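Local coordinates for tellurite resistance protein of COG3793 (Nostoc punctiforme, PDB 2OU3), which is of uncertain function but belongs to the TerB family, probably has a part in tellurite resistance, and binds zinc, at residues 65-68 with 69-73; 76-80 with 81-85. One frame throughout, in Å; residues are numbered along the deposited sequence.

Interaction 1 of 2, residues 65-68 with 69-73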
ATOM      1  N   ASP A  65     -14.595  11.330   6.105  1.00 15.73           N
ATOM      2  CA  ASP A  65     -15.047  10.594   7.292  1.00 15.91           C
ATOM      3  C   ASP A  65     -16.423   9.966   7.150  1.00 15.28           C
ATOM      4  O   ASP A  65     -16.677   8.879   7.680  1.00 15.44           O
ATOM      5  CB  ASP A  65     -15.106  11.504   8.517  1.00 17.16           C
ATOM      6  CG  ASP A  65     -13.720  11.825   9.080  1.00 22.82           C
ATOM      7  OD1 ASP A  65     -12.696  11.306   8.576  1.00 24.75           O
ATOM      8  OD2 ASP A  65     -13.685  12.606  10.037  1.00 26.87           O
ATOM      9  N   TRP A  66     -17.339  10.672   6.490  1.00 13.97           N
ATOM     10  CA  TRP A  66     -18.658  10.099   6.279  1.00 13.69           C
ATOM     11  C   TRP A  66     -18.607   8.687   5.686  1.00 11.92           C
ATOM     12  O   TRP A  66     -19.467   7.860   5.990  1.00 13.28           O
ATOM     13  CB  TRP A  66     -19.585  11.002   5.437  1.00 14.12           C
ATOM     14  CG  TRP A  66     -19.388  11.009   3.922  1.00 11.46           C
ATOM     15  CD1 TRP A  66     -18.778  11.993   3.183  1.00 13.67           C
ATOM     16  CD2 TRP A  66     -19.893  10.054   2.969  1.00 13.13           C
ATOM     17  NE1 TRP A  66     -18.838  11.683   1.853  1.00 14.19           N
ATOM     18  CE2 TRP A  66     -19.517  10.505   1.688  1.00 13.34           C
ATOM     19  CE3 TRP A  66     -20.607   8.857   3.078  1.00 16.10           C
ATOM     20  CZ2 TRP A  66     -19.817   9.800   0.537  1.00 13.98           C
ATOM     21  CZ3 TRP A  66     -20.922   8.156   1.928  1.00 13.29           C
ATOM     22  CH2 TRP A  66     -20.524   8.627   0.674  1.00 17.37           C
ATOM     23  N   VAL A  67     -17.644   8.426   4.793  1.00 12.70           N
ATOM     24  CA  VAL A  67     -17.596   7.152   4.117  1.00 12.77           C
ATOM     25  C   VAL A  67     -17.381   6.040   5.129  1.00 11.52           C
ATOM     26  O   VAL A  67     -18.048   5.019   5.090  1.00 12.89           O
ATOM     27  CB  VAL A  67     -16.505   7.126   3.030  1.00 11.62           C
ATOM     28  CG1 VAL A  67     -16.358   5.683   2.341  1.00 10.34           C
ATOM     29  CG2 VAL A  67     -16.783   8.195   1.988  1.00 12.85           C
ATOM     30  N   ILE A  68     -16.444   6.242   6.048  1.00 13.79           N
ATOM     31  CA  ILE A  68     -16.139   5.229   7.062  1.00 13.20           C
ATOM     32  C   ILE A  68     -17.257   5.105   8.100  1.00 14.95           C
ATOM     33  O   ILE A  68     -17.675   3.990   8.460  1.00 15.01           O
ATOM     34  CB  ILE A  68     -14.766   5.508   7.761  1.00 13.31           C
ATOM     35  CG1 ILE A  68     -13.649   5.581   6.723  1.00 12.88           C
ATOM     36  CG2 ILE A  68     -14.469   4.431   8.816  1.00 17.20           C
ATOM     37  CD1 ILE A  68     -13.480   4.350   5.806  1.00 15.17           C
ATOM     38  N   GLU A  69     -17.775   6.229   8.565  1.00 15.33           N
ATOM     39  CA  GLU A  69     -18.881   6.172   9.520  1.00 14.37           C
ATOM     40  C   GLU A  69     -20.083   5.408   8.953  1.00 15.58           C
ATOM     41  O   GLU A  69     -20.722   4.592   9.625  1.00 15.90           O
ATOM     42  CB  GLU A  69     -19.309   7.570   9.900  1.00 16.65           C
ATOM     43  CG  GLU A  69     -18.225   8.304  10.663  1.00 19.86           C
ATOM     44  CD  GLU A  69     -17.992   7.752  12.068  1.00 22.19           C
ATOM     45  OE1 GLU A  69     -18.716   6.829  12.525  1.00 27.11           O
ATOM     46  OE2 GLU A  69     -17.042   8.251  12.706  1.00 35.77           O
ATOM     47  N   ASP A  70     -20.359   5.654   7.680  1.00 14.04           N
ATOM     48  CA  ASP A  70     -21.487   5.005   6.995  1.00 13.57           C
ATOM     49  C   ASP A  70     -21.215   3.498   6.717  1.00 13.59           C
ATOM     50  O   ASP A  70     -22.138   2.671   6.797  1.00 16.35           O
ATOM     51  CB  ASP A  70     -21.811   5.795   5.721  1.00 12.78           C
ATOM     52  CG  ASP A  70     -22.957   5.238   4.946  1.00 14.89           C
ATOM     53  OD1 ASP A  70     -24.100   5.547   5.305  1.00 12.88           O
ATOM     54  OD2 ASP A  70     -22.704   4.564   3.931  1.00 14.25           O
ATOM     55  N   LEU A  71     -19.973   3.128   6.434  1.00 12.88           N
ATOM     56  CA  LEU A  71     -19.608   1.701   6.332  1.00 14.21           C
ATOM     57  C   LEU A  71     -19.738   0.977   7.671  1.00 16.18           C
ATOM     58  O   LEU A  71     -20.107  -0.200   7.707  1.00 15.39           O
ATOM     59  CB  LEU A  71     -18.176   1.517   5.784  1.00 15.58           C
ATOM     60  CG  LEU A  71     -17.918   1.832   4.314  1.00 15.73           C
ATOM     61  CD1 LEU A  71     -16.415   1.786   3.953  1.00 15.98           C
ATOM     62  CD2 LEU A  71     -18.712   0.903   3.436  1.00 13.60           C
ATOM     63  N   LYS A  72     -19.399   1.659   8.766  1.00 17.14           N
ATOM     64  CA  LYS A  72     -19.513   1.059  10.102  1.00 19.89           C
ATOM     65  C   LYS A  72     -20.914   0.540  10.397  1.00 20.08           C
ATOM     66  O   LYS A  72     -21.056  -0.538  10.957  1.00 20.34           O
ATOM     67  CB  LYS A  72     -19.079   2.033  11.211  1.00 21.16           C
ATOM     68  CG  LYS A  72     -17.564   2.198  11.262  1.00 21.97           C
ATOM     69  CD  LYS A  72     -17.048   2.798  12.555  1.00 25.99           C
ATOM     70  CE  LYS A  72     -16.732   4.278  12.442  1.00 36.11           C
ATOM     71  NZ  LYS A  72     -15.483   4.651  13.199  1.00 44.47           N
ATOM     72  N   THR A  73     -21.934   1.294   9.990  1.00 19.49           N
ATOM     73  CA  THR A  73     -23.345   0.940  10.230  1.00 20.56           C
ATOM     74  C   THR A  73     -23.982   0.152   9.073  1.00 20.69           C
ATOM     75  O   THR A  73     -25.122  -0.316   9.162  1.00 21.16           O
ATOM     76  CB  THR A  73     -24.167   2.214  10.470  1.00 23.23           C
ATOM     77  OG1 THR A  73     -24.104   3.060   9.304  1.00 22.70           O
ATOM     78  CG2 THR A  73     -23.620   2.983  11.689  1.00 27.38           C
TER
HETATM   79  O   HOH W   1     -20.039   4.504   3.002  1.00 12.57           O
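Asp65 and Glu69 open a run of four i-to-i+4 backbone hydrogen bonds that make residues 65-73 a short alpha helix of this all-helical TerB fold. Glu69 N gives its hydrogen to Asp65 O at 3.0 Å in an almost perfectly straight bond (179°). Asp70 N to Trp66 O, Leu71 N to Val67 O and Lys72 N to Ile68 O repeat the pattern.

The carbonyl of Val67 has a second donor, a water 2.9 Å from Val67 O that also gives a hydrogen to Asp70 OD2 at 2.8 Å. The CG of Asp70 lies opposite the backbone N (chi1 -179°), and the carboxylate stands out from the helix flank with OD2 turned to the water; the same OD2 forms a salt bridge with Lys34 on helix 26-41. An acidic residue suits this place, since one oxygen serves both a lysine and a water.

On another flank Glu69 and Lys72, one turn apart, form a long salt bridge, with Lys72 NZ 4.0 Å from Glu69 OE2. Glu69 bends at its second torsion and Lys72 curls near its end.

The apolar residues turn inward. Leu71 sets CD1 against both Val67 CG1 and Ile68 CD1, three branched aliphatic chains that fill the buried side. Leu71 reaches helix 48-60 at Leu55 and Cys58 and helix 26-41 at Met33, where Trp66 also rests on Asn26 and Glu27. Ile68 packs on Cys58 and on Leu8 of the second subunit, whose Ile5 meets Glu69 and Lys72. The more exposed indole of Trp66 takes Val67 CG2 over the centre of one face, 3.5 Å above the plane, while at its edge Trp66 CE3 lies 4.2 Å from Asp70 CB.

Interaction 2 of 2, residues 76-80 with 81-85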
ATOM      1  N   ALA A  76     -24.425  -5.310   5.021  1.00 28.77           N
ATOM      2  CA  ALA A  76     -24.125  -5.678   3.651  1.00 26.52           C
ATOM      3  C   ALA A  76     -25.047  -6.801   3.212  1.00 27.43           C
ATOM      4  O   ALA A  76     -24.588  -7.890   2.872  1.00 28.01           O
ATOM      5  CB  ALA A  76     -22.664  -6.093   3.521  1.00 26.02           C
ATOM      6  N   ASP A  77     -26.341  -6.508   3.205  1.00 26.60           N
ATOM      7  CA  ASP A  77     -27.362  -7.488   2.884  1.00 28.97           C
ATOM      8  C   ASP A  77     -28.100  -7.156   1.589  1.00 26.91           C
ATOM      9  O   ASP A  77     -29.151  -7.738   1.311  1.00 25.82           O
ATOM     10  CB  ASP A  77     -28.384  -7.574   4.038  1.00 30.70           C
ATOM     11  CG  ASP A  77     -27.757  -8.030   5.361  1.00 36.24           C
ATOM     12  OD1 ASP A  77     -26.747  -8.777   5.339  1.00 41.58           O
ATOM     13  OD2 ASP A  77     -28.300  -7.646   6.424  1.00 50.00           O
ATOM     14  N   GLU A  78     -27.549  -6.241   0.792  1.00 23.56           N
ATOM     15  CA  GLU A  78     -28.159  -5.861  -0.492  1.00 22.07           C
ATOM     16  C   GLU A  78     -27.694  -6.791  -1.613  1.00 20.16           C
ATOM     17  O   GLU A  78     -26.747  -7.542  -1.432  1.00 17.48           O
ATOM     18  CB  GLU A  78     -27.785  -4.432  -0.852  1.00 22.38           C
ATOM     19  CG  GLU A  78     -28.052  -3.439   0.275  1.00 26.40           C
ATOM     20  CD  GLU A  78     -27.841  -2.017  -0.185  1.00 30.14           C
ATOM     21  OE1 GLU A  78     -26.668  -1.571  -0.267  1.00 27.54           O
ATOM     22  OE2 GLU A  78     -28.857  -1.378  -0.516  1.00 24.69           O
ATOM     23  N   ALA A  79     -28.367  -6.750  -2.766  1.00 17.76           N
ATOM     24  CA  ALA A  79     -27.961  -7.581  -3.892  1.00 17.68           C
ATOM     25  C   ALA A  79     -26.724  -6.953  -4.548  1.00 14.77           C
ATOM     26  O   ALA A  79     -26.710  -5.765  -4.862  1.00 16.51           O
ATOM     27  CB  ALA A  79     -29.108  -7.749  -4.891  1.00 17.87           C
ATOM     28  N   LEU A  80     -25.671  -7.740  -4.707  1.00 15.90           N
ATOM     29  CA  LEU A  80     -24.385  -7.229  -5.191  1.00 17.08           C
ATOM     30  C   LEU A  80     -24.528  -6.549  -6.556  1.00 15.42           C
ATOM     31  O   LEU A  80     -23.966  -5.481  -6.800  1.00 12.80           O
ATOM     32  CB  LEU A  80     -23.383  -8.363  -5.269  1.00 15.63           C
ATOM     33  CG  LEU A  80     -21.982  -8.064  -5.807  1.00 16.96           C
ATOM     34  CD1 LEU A  80     -21.240  -6.975  -5.062  1.00 15.42           C
ATOM     35  CD2 LEU A  80     -21.194  -9.386  -5.793  1.00 18.90           C
ATOM     36  N   GLU A  81     -25.310  -7.149  -7.442  1.00 15.63           N
ATOM     37  CA  GLU A  81     -25.515  -6.536  -8.769  1.00 16.75           C
ATOM     38  C   GLU A  81     -26.204  -5.184  -8.710  1.00 15.89           C
ATOM     39  O   GLU A  81     -25.998  -4.328  -9.567  1.00 15.17           O
ATOM     40  CB  GLU A  81     -26.316  -7.474  -9.682  1.00 17.59           C
ATOM     41  CG  GLU A  81     -27.769  -7.753  -9.239  1.00 23.76           C
ATOM     42  CD  GLU A  81     -27.915  -8.951  -8.283  1.00 31.61           C
ATOM     43  OE1 GLU A  81     -26.912  -9.403  -7.678  1.00 17.77           O
ATOM     44  OE2 GLU A  81     -29.067  -9.422  -8.134  1.00 31.32           O
ATOM     45  N   GLU A  82     -27.076  -5.001  -7.726  1.00 15.52           N
ATOM     46  CA  GLU A  82     -27.744  -3.709  -7.541  1.00 16.08           C
ATOM     47  C   GLU A  82     -26.787  -2.661  -6.974  1.00 12.97           C
ATOM     48  O   GLU A  82     -26.836  -1.493  -7.353  1.00 14.16           O
ATOM     49  CB  GLU A  82     -28.955  -3.840  -6.632  1.00 17.70           C
ATOM     50  CG  GLU A  82     -30.030  -4.798  -7.190  1.00 23.33           C
ATOM     51  CD  GLU A  82     -31.327  -4.782  -6.371  1.00 26.20           C
ATOM     52  OE1 GLU A  82     -31.439  -3.974  -5.414  1.00 40.16           O
ATOM     53  OE2 GLU A  82     -32.221  -5.606  -6.668  1.00 43.19           O
ATOM     54  N   VAL A  83     -25.918  -3.076  -6.076  1.00 12.32           N
ATOM     55  CA  VAL A  83     -24.959  -2.159  -5.507  1.00 13.22           C
ATOM     56  C   VAL A  83     -24.030  -1.593  -6.595  1.00 12.32           C
ATOM     57  O   VAL A  83     -23.849  -0.368  -6.699  1.00 14.08           O
ATOM     58  CB  VAL A  83     -24.197  -2.819  -4.346  1.00 10.72           C
ATOM     59  CG1 VAL A  83     -23.143  -1.844  -3.778  1.00 10.98           C
ATOM     60  CG2 VAL A  83     -25.177  -3.206  -3.250  1.00 13.31           C
ATOM     61  N   ILE A  84     -23.443  -2.482  -7.396  1.00 12.33           N
ATOM     62  CA  ILE A  84     -22.443  -2.061  -8.384  1.00 12.17           C
ATOM     63  C   ILE A  84     -23.049  -1.145  -9.430  1.00 11.80           C
ATOM     64  O   ILE A  84     -22.385  -0.228  -9.920  1.00 12.08           O
ATOM     65  CB  ILE A  84     -21.638  -3.244  -9.041  1.00 14.12           C
ATOM     66  CG1 ILE A  84     -22.519  -4.080  -9.999  1.00 17.90           C
ATOM     67  CG2 ILE A  84     -20.960  -4.108  -7.952  1.00 13.78           C
ATOM     68  CD1 ILE A  84     -21.747  -4.989 -10.991  1.00 15.19           C
ATOM     69  N   ALA A  85     -24.327  -1.350  -9.713  1.00 11.02           N
ATOM     70  CA  ALA A  85     -25.053  -0.568 -10.722  1.00 11.42           C
ATOM     71  C   ALA A  85     -25.329   0.886 -10.277  1.00 13.29           C
ATOM     72  O   ALA A  85     -25.746   1.724 -11.062  1.00 12.24           O
ATOM     73  CB  ALA A  85     -26.387  -1.285 -11.107  1.00 13.65           C
TER
HETATM   74  O   HOH W   2     -30.634  -5.005  -3.050  1.00 33.41           O
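The carboxylate of Glu81 folds back onto Ala79, with Glu81 OE2 3.6 Å from Ala79 CB. With CG held between the backbone N and the carbonyl carbon (chi1 65°) and a bend at the next torsion, its acidic end turns back toward the start of the helix, where the helix dipole would probably favour negative charge. The Glu82 chain stretches past the same methyl, Ala79 CB to Glu82 CG 3.9 Å. Glu78 crosses Val83 at about a right angle, so that Glu78 OE1 and Val83 CG2 are 3.7 Å apart; that carboxylate is held by Tyr74 through OE1 and by Arg86 through OE2.

Ala79 is the N-cap of helix 80-84, and its methyl offers no side-chain acceptor for the first amides. A water bridges Ala79 N, from which it accepts at 2.9 Å, to Glu82 OE1, to which it donates at 2.7 Å; the N3 glutamate reaches the N-cap amide only through this water, so no capping box forms. Ala79 O receives Val83 N at 3.1 Å and, weakly, Glu82 N, and Ile84 N binds Leu80 O.

One turn apart, Leu80 CD1 lies 4.1 Å from Ile84 CG2. Leu80 is buried against Thr38 of helix 26-41 and Met122 and Leu126 of helix 113-126, while Ile84 lies on Ser35 of helix 26-41 and Ile97 of helix 94-106.

Interaction 1 closes before interaction 2 opens: helix 65-73 and the short helix 80-84 follow each other in the chain, and the centres of the two contacts lie about 17 Å apart with no touch beyond the adjoining sequence. Helix 26-41 is common ground, receiving side chains from both. From there the contacts diverge. Residues 65-73 also pack on helix 48-60 and the second subunit, whereas residues 76-85 face helices 94-106 and 113-126 and touch no other protein chain of the assembly. Successive pieces of the TerB family region thus join different parts of the helical bundle, the first adding to the dimer interface and the second remaining within its own subunit.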